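ADP-dependent (S)-NAD(P)H-hydrate dehydratase (Enterococcus faecalis, PDB 2R3B) probably catalyses the ADP-dependent dehydration of the S-form of NAD(P)HX, a damaged hydrated nicotinamide cofactor, restoring NAD(P)H and releasing AMP and phosphate. Local coordinates at residues Q187-N192 against T211-G216; G200-L205 against E253-A258; G234-G239 against Y260-I265; M133-H138 against L144-S149. One frame throughout, in Å; residues are numbered along the deposited sequence.

In the fold
All four contacts lie in one ribokinase-like domain, a mixed sheet flanked by helices. Along the chain, contact 4 comes first, closing the beta-alpha-beta unit of strand 114-117, helix 125-137 and strand 143-147. Contacts 1 and 2 follow and interleave: their strands 211-213 and 202-205 are antiparallel neighbours, the contact centres about 11 Å apart. They sit on opposite faces of the sheet, against helices 189-199 and 252-269. Contact 3 pairs that second helix with helix 233-247, about 12 Å from contact 2 between centres, and holds Gly234 and Asp235, predicted to bind AMP and (6S)-NADPHX respectively; the others pack helices on the sheet. Contact 4, centres about 20 Å apart, touches contact 3 at Asp147 and Ala238.

Contact 1. Residues Q187-N192 against T211-G216; sequences QTLANN and TIFHAG. With EDO (1,2-ethanediol), chain O.
The Phe213 ring carries Asn192 on one face: Asn192 CB stands 3.5 Å above the ring plane, displaced toward the rim, and lies 3.5 Å from Phe213 CZ. This is a CH-pi contact, with CB 23° off the ring normal. Leu189 meets the same ring obliquely, its carbonyl O 3.8 Å from Phe213 CE1 and its branch carbon CG at 4.3 Å from the same atom. The amide of Asn192 is turned 70° from the ring plane, and its ND2 lies 3.8 Å from Phe213 CZ, while OD1 takes a hydrogen bond from Trp176 NE1 that ties the amide to helix 173-180. Phe213 CG is anti to its own carbonyl carbon (chi1 -63°), which sends the ring out from strand 211-213 to the first turn of helix 189-199. The contact thus packs a helix on one face of the ribokinase-like sheet, near the sheet's antiparallel end, where Phe213 pairs through its backbone with Ile203. That first helical turn is capped: Thr188 OG1 at the N-cap accepts from Asn191 N over 3.0 Å. Beyond the strand, the His214 ring has Ile212 O at its edge, in plane, and meets the Phe219 ring. At the turn, Ala215 N donates to O2 of an ethanediol molecule at 3.0 Å, and that molecule also bonds Glu165 O.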
loop_
_atom_site.group_PDB
_atom_site.type_symbol
_atom_site.label_atom_id
_atom_site.label_comp_id
_atom_site.label_asym_id
_atom_site.label_seq_id
_atom_site.Cartn_x
_atom_site.Cartn_y
_atom_site.Cartn_z
ATOM N N GLN B 187 23.596 34.608 -10.926
ATOM C CA GLN B 187 22.202 34.313 -11.298
ATOM C C GLN B 187 21.259 35.455 -10.897
ATOM O O GLN B 187 20.376 35.298 -10.042
ATOM C CB GLN B 187 21.749 32.956 -10.722
ATOM C CG GLN B 187 22.549 31.787 -11.318
ATOM C CD GLN B 187 22.180 30.428 -10.773
ATOM O OE1 GLN B 187 21.202 30.278 -10.047
ATOM N NE2 GLN B 187 22.969 29.418 -11.126
ATOM N N THR B 188 21.457 36.600 -11.542
ATOM C CA THR B 188 20.649 37.781 -11.337
ATOM C C THR B 188 19.436 37.684 -12.225
ATOM O O THR B 188 19.447 36.963 -13.224
ATOM C CB THR B 188 21.433 39.080 -11.730
ATOM O OG1 THR B 188 21.633 39.137 -13.160
ATOM C CG2 THR B 188 22.780 39.133 -11.011
ATOM N N LEU B 189 18.415 38.460 -11.894
ATOM C CA LEU B 189 17.205 38.539 -12.700
ATOM C C LEU B 189 17.518 38.824 -14.174
ATOM O O LEU B 189 17.005 38.153 -15.073
ATOM C CB LEU B 189 16.286 39.614 -12.139
ATOM C CG LEU B 189 14.796 39.565 -12.516
ATOM C CD1 LEU B 189 13.987 40.277 -11.439
ATOM C CD2 LEU B 189 14.512 40.185 -13.882
ATOM N N ALA B 190 18.376 39.810 -14.420
ATOM C CA ALA B 190 18.754 40.178 -15.789
ATOM C C ALA B 190 19.518 39.071 -16.500
ATOM O O ALA B 190 19.249 38.772 -17.666
ATOM C CB ALA B 190 19.612 41.442 -15.759
ATOM N N ASN B 191 20.486 38.485 -15.803
ATOM C CA ASN B 191 21.301 37.395 -16.362
ATOM C C ASN B 191 20.466 36.140 -16.592
ATOM O O ASN B 191 20.542 35.526 -17.656
ATOM C CB ASN B 191 22.466 37.047 -15.440
ATOM C CG ASN B 191 23.557 38.121 -15.430
ATOM O OD1 ASN B 191 23.619 38.956 -16.319
ATOM N ND2 ASN B 191 24.407 38.097 -14.407
ATOM N N ASN B 192 19.654 35.782 -15.597
ATOM C CA ASN B 192 18.717 34.657 -15.732
ATOM C C ASN B 192 17.817 34.839 -16.931
ATOM O O ASN B 192 17.654 33.938 -17.740
ATOM C CB ASN B 192 17.856 34.478 -14.463
ATOM C CG ASN B 192 18.635 33.944 -13.273
ATOM O OD1 ASN B 192 19.743 33.410 -13.401
ATOM N ND2 ASN B 192 18.047 34.088 -12.093
ATOM N N THR B 211 11.197 31.189 -9.246
ATOM C CA THR B 211 11.014 32.213 -10.260
ATOM C C THR B 211 10.887 31.551 -11.607
ATOM O O THR B 211 11.654 30.631 -11.935
ATOM C CB THR B 211 12.198 33.212 -10.284
ATOM O OG1 THR B 211 12.502 33.625 -8.939
ATOM C CG2 THR B 211 11.849 34.461 -11.130
ATOM N N ILE B 212 9.906 31.991 -12.380
ATOM C CA ILE B 212 9.680 31.445 -13.717
ATOM C C ILE B 212 10.019 32.488 -14.780
ATOM O O ILE B 212 9.373 33.547 -14.853
ATOM C CB ILE B 212 8.234 30.943 -13.901
ATOM C CG1 ILE B 212 7.834 29.992 -12.763
ATOM C CG2 ILE B 212 8.035 30.292 -15.283
ATOM C CD1 ILE B 212 6.367 29.762 -12.695
ATOM N N PHE B 213 11.023 32.163 -15.586
ATOM C CA PHE B 213 11.465 32.988 -16.722
ATOM C C PHE B 213 10.906 32.430 -18.016
ATOM O O PHE B 213 10.949 31.232 -18.270
ATOM C CB PHE B 213 12.989 33.041 -16.780
ATOM C CG PHE B 213 13.583 33.694 -15.581
ATOM C CD1 PHE B 213 13.629 35.077 -15.505
ATOM C CD2 PHE B 213 14.019 32.957 -14.495
ATOM C CE1 PHE B 213 14.139 35.692 -14.370
ATOM C CE2 PHE B 213 14.530 33.571 -13.368
ATOM C CZ PHE B 213 14.581 34.948 -13.309
ATOM N N HIS B 214 10.435 33.325 -18.867
ATOM C CA HIS B 214 9.851 32.955 -20.143
ATOM C C HIS B 214 9.839 34.213 -21.038
ATOM O O HIS B 214 10.501 35.209 -20.728
ATOM C CB HIS B 214 8.438 32.444 -19.893
ATOM C CG HIS B 214 7.526 33.470 -19.297
ATOM N ND1 HIS B 214 6.438 33.975 -19.980
ATOM C CD2 HIS B 214 7.532 34.082 -18.091
ATOM C CE1 HIS B 214 5.818 34.859 -19.221
ATOM N NE2 HIS B 214 6.456 34.941 -18.067
ATOM N N ALA B 215 9.102 34.145 -22.141
ATOM C CA ALA B 215 9.083 35.245 -23.123
ATOM C C ALA B 215 8.431 36.524 -22.610
ATOM O O ALA B 215 8.692 37.597 -23.149
ATOM C CB ALA B 215 8.441 34.788 -24.420
ATOM N N GLY B 216 7.639 36.417 -21.552
ATOM C CA GLY B 216 6.939 37.536 -20.912
ATOM C C GLY B 216 7.577 37.966 -19.611
ATOM O O GLY B 216 8.734 37.637 -19.361
HETATM C C1 EDO O . 9.315 29.914 -24.166
HETATM O O1 EDO O . 8.127 29.733 -24.939
HETATM C C2 EDO O . 8.993 30.762 -22.948
HETATM O O2 EDO O . 7.907 31.641 -23.318
#

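Contact 2. Residues G200-L205 against E253-A258; sequences GSTIVL and ETIAGA
Ile255 sends its two branches to different residues of strand 202-205: CG1 lies anti to the carbonyl carbon (chi1 -60°) and carries CD1 to Thr202, whereas CG2, anti to the backbone N, faces Val204. On the strand, Val204 has CG1 anti to its backbone N (chi1 -178°), and this turns CG2 to the helix. The resulting methyl pair, Val204 CG2 to Ile255 CG2 at 3.7 Å, is the closest approach, the two side chains crossing at a slant. Thr202 and Ile255 instead reach toward each other tip to tip, Thr202 CG2 standing 4.1 Å from Ile255 CD1. The contact is therefore made by methyl groups. Thr202 and Val204 are two apart on the strand and present their CB atoms to the same side, so one isoleucine spans both. All three are buried, and no hydrogen bond crosses between strand and helix; apolar packing alone joins these segments. This is helix-on-sheet packing of the ribokinase-like fold. Strand 202-205 lies between strands 167-170 and 211-213, bonded to both through its backbone, while Ile255 also touches Val168 of the former and Leu245 of helix 233-247.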
loop_
_atom_site.group_PDB
_atom_site.type_symbol
_atom_site.label_atom_id
_atom_site.label_comp_id
_atom_site.label_asym_id
_atom_site.label_seq_id
_atom_site.Cartn_x
_atom_site.Cartn_y
_atom_site.Cartn_z
ATOM N N GLY B 200 15.274 30.016 -25.489
ATOM C CA GLY B 200 13.945 30.091 -26.079
ATOM C C GLY B 200 12.912 29.211 -25.388
ATOM O O GLY B 200 11.852 28.910 -25.953
ATOM N N SER B 201 13.219 28.804 -24.153
ATOM C CA SER B 201 12.388 27.873 -23.391
ATOM C C SER B 201 11.957 28.508 -22.087
ATOM O O SER B 201 12.430 29.586 -21.727
ATOM C CB SER B 201 13.205 26.602 -23.102
ATOM O OG SER B 201 13.532 25.958 -24.329
ATOM N N THR B 202 11.073 27.838 -21.356
ATOM C CA THR B 202 10.668 28.312 -20.047
ATOM C C THR B 202 11.625 27.747 -19.026
ATOM O O THR B 202 12.001 26.560 -19.086
ATOM C CB THR B 202 9.249 27.861 -19.722
ATOM O OG1 THR B 202 8.341 28.411 -20.689
ATOM C CG2 THR B 202 8.833 28.307 -18.326
ATOM N N ILE B 203 12.041 28.583 -18.085
ATOM C CA ILE B 203 12.898 28.142 -16.998
ATOM C C ILE B 203 12.171 28.320 -15.671
ATOM O O ILE B 203 11.893 29.433 -15.262
ATOM C CB ILE B 203 14.262 28.893 -16.931
ATOM C CG1 ILE B 203 14.927 28.976 -18.325
ATOM C CG2 ILE B 203 15.158 28.284 -15.826
ATOM C CD1 ILE B 203 15.248 27.618 -18.953
ATOM N N VAL B 204 11.862 27.205 -14.997
ATOM C CA VAL B 204 11.315 27.237 -13.648
ATOM C C VAL B 204 12.503 27.080 -12.712
ATOM O O VAL B 204 13.020 25.971 -12.512
ATOM C CB VAL B 204 10.282 26.116 -13.406
ATOM C CG1 VAL B 204 9.704 26.200 -12.006
ATOM C CG2 VAL B 204 9.185 26.146 -14.459
ATOM N N LEU B 205 12.994 28.207 -12.188
ATOM C CA LEU B 205 14.229 28.205 -11.421
ATOM C C LEU B 205 13.850 28.023 -9.974
ATOM O O LEU B 205 13.398 28.952 -9.298
ATOM C CB LEU B 205 15.041 29.488 -11.657
ATOM C CG LEU B 205 16.349 29.621 -10.873
ATOM C CD1 LEU B 205 17.255 28.389 -11.106
ATOM C CD2 LEU B 205 17.050 30.948 -11.245
ATOM N N GLU B 253 1.259 30.874 -17.800
ATOM C CA GLU B 253 0.480 31.061 -16.586
ATOM C C GLU B 253 0.098 29.707 -15.965
ATOM O O GLU B 253 -0.011 29.561 -14.742
ATOM C CB GLU B 253 -0.797 31.834 -16.868
ATOM C CG GLU B 253 -0.593 33.367 -16.970
ATOM C CD GLU B 253 -0.028 33.867 -18.306
ATOM O OE1 GLU B 253 0.108 33.096 -19.293
ATOM O OE2 GLU B 253 0.279 35.080 -18.358
ATOM N N THR B 254 -0.124 28.721 -16.829
ATOM C CA THR B 254 -0.489 27.378 -16.373
ATOM C C THR B 254 0.624 26.777 -15.537
ATOM O O THR B 254 0.356 26.164 -14.537
ATOM C CB THR B 254 -0.878 26.496 -17.570
ATOM O OG1 THR B 254 -2.122 26.988 -18.110
ATOM C CG2 THR B 254 -1.046 25.030 -17.163
ATOM N N ILE B 255 1.862 26.974 -15.960
ATOM C CA ILE B 255 3.030 26.483 -15.247
ATOM C C ILE B 255 3.145 27.215 -13.911
ATOM O O ILE B 255 3.390 26.607 -12.893
ATOM C CB ILE B 255 4.324 26.640 -16.104
ATOM C CG1 ILE B 255 4.219 25.867 -17.421
ATOM C CG2 ILE B 255 5.568 26.144 -15.321
ATOM C CD1 ILE B 255 5.323 26.135 -18.398
ATOM N N ALA B 256 2.962 28.544 -13.913
ATOM C CA ALA B 256 2.954 29.308 -12.691
ATOM C C ALA B 256 1.890 28.839 -11.696
ATOM O O ALA B 256 2.115 28.821 -10.487
ATOM C CB ALA B 256 2.774 30.807 -13.018
ATOM N N GLY B 257 0.711 28.478 -12.193
ATOM C CA GLY B 257 -0.360 27.948 -11.345
ATOM C C GLY B 257 0.031 26.655 -10.624
ATOM O O GLY B 257 -0.275 26.472 -9.440
ATOM N N ALA B 258 0.644 25.743 -11.363
ATOM C CA ALA B 258 1.212 24.514 -10.815
ATOM C C ALA B 258 2.228 24.782 -9.699
ATOM O O ALA B 258 2.173 24.184 -8.616
ATOM C CB ALA B 258 1.857 23.660 -11.981
#

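Contact 3. Residues G234-G239 against Y260-I265; sequences GDTLAG and YLHSLI. With EDO (1,2-ethanediol), chain L.
Helices 233-247 and 252-269 come close at Leu237 and His262, whose CA atoms are 6.2 Å apart. Both six-residue segments are fully helical, with regular backbone bonds such as Ala238 N to Gly234 O. The short separation lets the His262 imidazole lie against the turn of helix 233-247 next to Leu237. Leu237 CB sits 3.7 Å above the ring plane, over its centre and only 8° off the normal, a well-centred CH-pi contact. Leu237 CD1 reaches further back, to 3.8 Å from His262 CB, and the two side chains cross at about a right angle. Thr236 comes to the ring's edge, its CG2 4.2 Å from His262 CD2; its hydroxyl is hydrogen-bonded to Gly232 O. His262 CG is anti to the backbone N (chi1 174°), which extends the ring across the gap between the helices. On another side of helix 233-247, Asp235 OD2 accepts a 2.6 Å hydrogen bond from O2 of an ethanediol, probably from the crystallisation liquor. Gly234 is predicted to bind AMP and Asp235 (6S)-NADPHX. The ring thus packs on Leu237 and Thr236, next along the helix, while its weak hydrogen bond to Thr233 O, a carbonyl acceptor, suggests that NE2 is the donor.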
loop_
_atom_site.group_PDB
_atom_site.type_symbol
_atom_site.label_atom_id
_atom_site.label_comp_id
_atom_site.label_asym_id
_atom_site.label_seq_id
_atom_site.Cartn_x
_atom_site.Cartn_y
_atom_site.Cartn_z
ATOM N N GLY B 234 10.574 17.901 -5.421
ATOM C CA GLY B 234 10.742 18.310 -6.789
ATOM C C GLY B 234 10.103 17.383 -7.799
ATOM O O GLY B 234 9.570 17.832 -8.805
ATOM N N ASP B 235 10.170 16.081 -7.540
ATOM C CA ASP B 235 9.482 15.081 -8.365
ATOM C C ASP B 235 7.977 15.345 -8.370
ATOM O O ASP B 235 7.303 15.208 -9.390
ATOM C CB ASP B 235 9.716 13.683 -7.798
ATOM C CG ASP B 235 11.210 13.358 -7.662
ATOM O OD1 ASP B 235 11.994 13.770 -8.550
ATOM O OD2 ASP B 235 11.589 12.723 -6.651
ATOM N N THR B 236 7.449 15.670 -7.204
ATOM C CA THR B 236 6.035 16.018 -7.062
ATOM C C THR B 236 5.641 17.237 -7.885
ATOM O O THR B 236 4.637 17.204 -8.648
ATOM C CB THR B 236 5.666 16.149 -5.578
ATOM O OG1 THR B 236 5.922 14.875 -4.954
ATOM C CG2 THR B 236 4.184 16.500 -5.401
ATOM N N LEU B 237 6.418 18.310 -7.755
ATOM C CA LEU B 237 6.159 19.514 -8.536
ATOM C C LEU B 237 6.145 19.226 -10.032
ATOM O O LEU B 237 5.277 19.717 -10.750
ATOM C CB LEU B 237 7.221 20.568 -8.256
ATOM C CG LEU B 237 7.141 21.812 -9.125
ATOM C CD1 LEU B 237 5.762 22.551 -9.021
ATOM C CD2 LEU B 237 8.316 22.729 -8.800
ATOM N N ALA B 238 7.122 18.453 -10.500
ATOM C CA ALA B 238 7.248 18.151 -11.928
ATOM C C ALA B 238 5.997 17.456 -12.413
ATOM O O ALA B 238 5.495 17.759 -13.504
ATOM C CB ALA B 238 8.499 17.296 -12.198
ATOM N N GLY B 239 5.458 16.537 -11.608
ATOM C CA GLY B 239 4.232 15.861 -11.954
ATOM C C GLY B 239 2.998 16.742 -12.017
ATOM O O GLY B 239 2.130 16.548 -12.864
ATOM N N TYR B 260 2.617 27.520 -7.944
ATOM C CA TYR B 260 1.955 28.140 -6.813
ATOM C C TYR B 260 1.168 27.146 -5.963
ATOM O O TYR B 260 1.217 27.179 -4.726
ATOM C CB TYR B 260 0.997 29.267 -7.287
ATOM C CG TYR B 260 0.431 30.026 -6.099
ATOM C CD1 TYR B 260 1.229 30.947 -5.387
ATOM C CD2 TYR B 260 -0.840 29.771 -5.628
ATOM C CE1 TYR B 260 0.731 31.608 -4.268
ATOM C CE2 TYR B 260 -1.336 30.436 -4.502
ATOM C CZ TYR B 260 -0.548 31.346 -3.842
ATOM O OH TYR B 260 -1.069 31.993 -2.733
ATOM N N LEU B 261 0.394 26.287 -6.612
ATOM C CA LEU B 261 -0.425 25.326 -5.883
ATOM C C LEU B 261 0.447 24.382 -5.086
ATOM O O LEU B 261 0.142 24.094 -3.936
ATOM C CB LEU B 261 -1.283 24.490 -6.854
ATOM C CG LEU B 261 -2.280 23.521 -6.225
ATOM C CD1 LEU B 261 -3.187 24.251 -5.245
ATOM C CD2 LEU B 261 -3.058 22.755 -7.342
ATOM N N HIS B 262 1.522 23.887 -5.692
ATOM C CA HIS B 262 2.475 23.009 -4.988
ATOM C C HIS B 262 2.939 23.609 -3.643
ATOM O O HIS B 262 2.908 22.951 -2.629
ATOM C CB HIS B 262 3.641 22.733 -5.927
ATOM C CG HIS B 262 4.785 21.969 -5.346
ATOM N ND1 HIS B 262 5.991 22.572 -5.038
ATOM C CD2 HIS B 262 4.961 20.638 -5.131
ATOM C CE1 HIS B 262 6.838 21.654 -4.606
ATOM N NE2 HIS B 262 6.241 20.474 -4.652
ATOM N N SER B 263 3.357 24.872 -3.674
ATOM C CA SER B 263 3.822 25.542 -2.458
ATOM C C SER B 263 2.680 25.971 -1.519
ATOM O O SER B 263 2.894 26.066 -0.306
ATOM C CB SER B 263 4.711 26.723 -2.828
ATOM O OG SER B 263 4.000 27.660 -3.595
ATOM N N LEU B 264 1.486 26.256 -2.040
ATOM C CA LEU B 264 0.341 26.607 -1.196
ATOM C C LEU B 264 -0.035 25.434 -0.332
ATOM O O LEU B 264 -0.216 25.535 0.879
ATOM C CB LEU B 264 -0.879 27.024 -2.027
ATOM C CG LEU B 264 -2.184 27.316 -1.282
ATOM C CD1 LEU B 264 -2.005 28.593 -0.445
ATOM C CD2 LEU B 264 -3.316 27.482 -2.245
ATOM N N ILE B 265 -0.131 24.275 -0.964
ATOM C CA ILE B 265 -0.464 23.058 -0.226
ATOM C C ILE B 265 0.652 22.725 0.768
ATOM O O ILE B 265 0.391 22.372 1.918
ATOM C CB ILE B 265 -0.733 21.878 -1.183
ATOM C CG1 ILE B 265 -1.999 22.100 -2.002
ATOM C CG2 ILE B 265 -0.893 20.571 -0.364
ATOM C CD1 ILE B 265 -2.091 21.145 -3.245
HETATM C C1 EDO L . 14.172 9.647 -4.292
HETATM O O1 EDO L . 14.599 9.071 -5.537
HETATM C C2 EDO L . 13.116 10.705 -4.588
HETATM O O2 EDO L . 13.654 11.757 -5.422
#

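Contact 4. Residues M133-H138 against L144-S149; sequences MVLAQH and LIIDGS
Leu144 is the hub of this helix-strand contact in a beta-alpha-beta unit, where helix 125-137 leads back into strand 143-147 of the ribokinase-like sheet. Its CB lies over one face of the His138 ring, 3.7 Å above the plane but offset toward the rim, and 3.8 Å from His138 NE2. The CH-pi contact is correspondingly slanted, 25° off the ring normal. The two methyls of Leu144 divide between helix residues: CD1 meets Val134 CG1 at 4.0 Å, and CD2 meets Leu135 CD2 at 3.9 Å, the leucine side chains crossing at about a right angle. Leu144 CG is anti to the backbone N (chi1 173°), a setting that carries both methyls out to the helix. Ile146, two residues on and facing the same way, adds a looser contact to Leu135.

Around this shell, helix 133-137 and strand 144-147 run roughly antiparallel (154°), with their axes 11.1 Å apart, a spacing bridged by these side chains. The strand is held by backbone bonds to its neighbours, Leu144 and Ile146 to Val168 on one side and Ile145 to Ile115 and Ile117 on the other. Leu144 also touches Ile115, and Leu135 packs on Phe159 in a loop. His138 directly follows the helix, and its ring is fixed from the connecting loop, because NE2, the ring atom nearest Leu144 CB, is hydrogen-bonded to Gln142 O.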
loop_
_atom_site.group_PDB
_atom_site.type_symbol
_atom_site.label_atom_id
_atom_site.label_comp_id
_atom_site.label_asym_id
_atom_site.label_seq_id
_atom_site.Cartn_x
_atom_site.Cartn_y
_atom_site.Cartn_z
HETATM N N MSE B 133 16.580 9.742 -27.491
HETATM C CA MSE B 133 15.427 9.266 -28.258
HETATM C C MSE B 133 14.289 10.246 -28.108
HETATM O O MSE B 133 13.658 10.618 -29.080
HETATM C CB MSE B 133 15.004 7.849 -27.826
HETATM C CG MSE B 133 16.010 6.779 -28.195
HETATM SE SE MSE B 133 15.514 5.022 -27.523
HETATM C CE MSE B 133 13.868 4.922 -28.266
ATOM N N VAL B 134 14.048 10.700 -26.881
ATOM C CA VAL B 134 12.945 11.618 -26.634
ATOM C C VAL B 134 13.146 12.966 -27.271
ATOM O O VAL B 134 12.230 13.541 -27.850
ATOM C CB VAL B 134 12.705 11.801 -25.108
ATOM C CG1 VAL B 134 11.816 13.027 -24.820
ATOM C CG2 VAL B 134 12.125 10.523 -24.536
ATOM N N LEU B 135 14.352 13.498 -27.160
ATOM C CA LEU B 135 14.646 14.765 -27.794
ATOM C C LEU B 135 14.503 14.631 -29.314
ATOM O O LEU B 135 14.003 15.538 -29.946
ATOM C CB LEU B 135 16.053 15.235 -27.456
ATOM C CG LEU B 135 16.259 15.664 -25.999
ATOM C CD1 LEU B 135 17.747 15.914 -25.741
ATOM C CD2 LEU B 135 15.450 16.884 -25.696
ATOM N N ALA B 136 14.950 13.510 -29.879
ATOM C CA ALA B 136 14.872 13.302 -31.341
ATOM C C ALA B 136 13.418 13.211 -31.791
ATOM O O ALA B 136 13.040 13.738 -32.842
ATOM C CB ALA B 136 15.602 12.031 -31.729
ATOM N N GLN B 137 12.608 12.539 -30.970
ATOM C CA GLN B 137 11.208 12.260 -31.298
ATOM C C GLN B 137 10.247 13.432 -31.076
ATOM O O GLN B 137 9.141 13.454 -31.600
ATOM C CB GLN B 137 10.742 11.060 -30.461
ATOM C CG GLN B 137 9.576 10.388 -31.075
ATOM C CD GLN B 137 9.024 9.246 -30.259
ATOM O OE1 GLN B 137 9.754 8.575 -29.512
ATOM N NE2 GLN B 137 7.750 8.966 -30.461
ATOM N N HIS B 138 10.654 14.406 -30.271
ATOM C CA HIS B 138 9.776 15.508 -29.850
ATOM C C HIS B 138 9.099 16.221 -31.004
ATOM O O HIS B 138 9.757 16.589 -31.968
ATOM C CB HIS B 138 10.582 16.538 -29.018
ATOM C CG HIS B 138 9.776 17.702 -28.508
ATOM N ND1 HIS B 138 10.211 19.009 -28.611
ATOM C CD2 HIS B 138 8.595 17.756 -27.852
ATOM C CE1 HIS B 138 9.323 19.818 -28.060
ATOM N NE2 HIS B 138 8.323 19.085 -27.599
ATOM N N LEU B 144 7.330 19.506 -23.360
ATOM C CA LEU B 144 8.415 18.656 -22.922
ATOM C C LEU B 144 9.034 19.295 -21.686
ATOM O O LEU B 144 9.636 20.371 -21.793
ATOM C CB LEU B 144 9.474 18.515 -24.023
ATOM C CG LEU B 144 10.770 17.783 -23.679
ATOM C CD1 LEU B 144 10.480 16.373 -23.144
ATOM C CD2 LEU B 144 11.721 17.690 -24.876
ATOM N N ILE B 145 8.916 18.637 -20.532
ATOM C CA ILE B 145 9.476 19.133 -19.269
ATOM C C ILE B 145 10.735 18.336 -18.980
ATOM O O ILE B 145 10.702 17.110 -18.941
ATOM C CB ILE B 145 8.491 18.976 -18.122
ATOM C CG1 ILE B 145 7.144 19.604 -18.491
ATOM C CG2 ILE B 145 9.100 19.555 -16.809
ATOM C CD1 ILE B 145 5.989 19.003 -17.689
ATOM N N ILE B 146 11.855 19.031 -18.836
ATOM C CA ILE B 146 13.170 18.412 -18.619
ATOM C C ILE B 146 13.579 18.786 -17.205
ATOM O O ILE B 146 13.762 19.953 -16.896
ATOM C CB ILE B 146 14.190 18.924 -19.639
ATOM C CG1 ILE B 146 13.698 18.609 -21.062
ATOM C CG2 ILE B 146 15.602 18.308 -19.399
ATOM C CD1 ILE B 146 14.613 19.149 -22.188
ATOM N N ASP B 147 13.732 17.770 -16.368
ATOM C CA ASP B 147 13.835 17.913 -14.924
ATOM C C ASP B 147 15.047 17.135 -14.429
ATOM O O ASP B 147 15.488 16.178 -15.059
ATOM C CB ASP B 147 12.550 17.350 -14.306
ATOM C CG ASP B 147 12.524 17.423 -12.797
ATOM O OD1 ASP B 147 12.671 18.541 -12.247
ATOM O OD2 ASP B 147 12.353 16.355 -12.150
ATOM N N GLY B 148 15.607 17.547 -13.302
ATOM C CA GLY B 148 16.583 16.713 -12.576
ATOM C C GLY B 148 17.815 16.364 -13.383
ATOM O O GLY B 148 18.345 17.192 -14.120
ATOM N N SER B 149 18.181 15.091 -13.346
ATOM C CA SER B 149 19.334 14.615 -14.093
ATOM C C SER B 149 19.211 14.727 -15.604
ATOM O O SER B 149 20.237 14.711 -16.293
ATOM C CB SER B 149 19.650 13.152 -13.694
ATOM O OG SER B 149 18.693 12.244 -14.217
#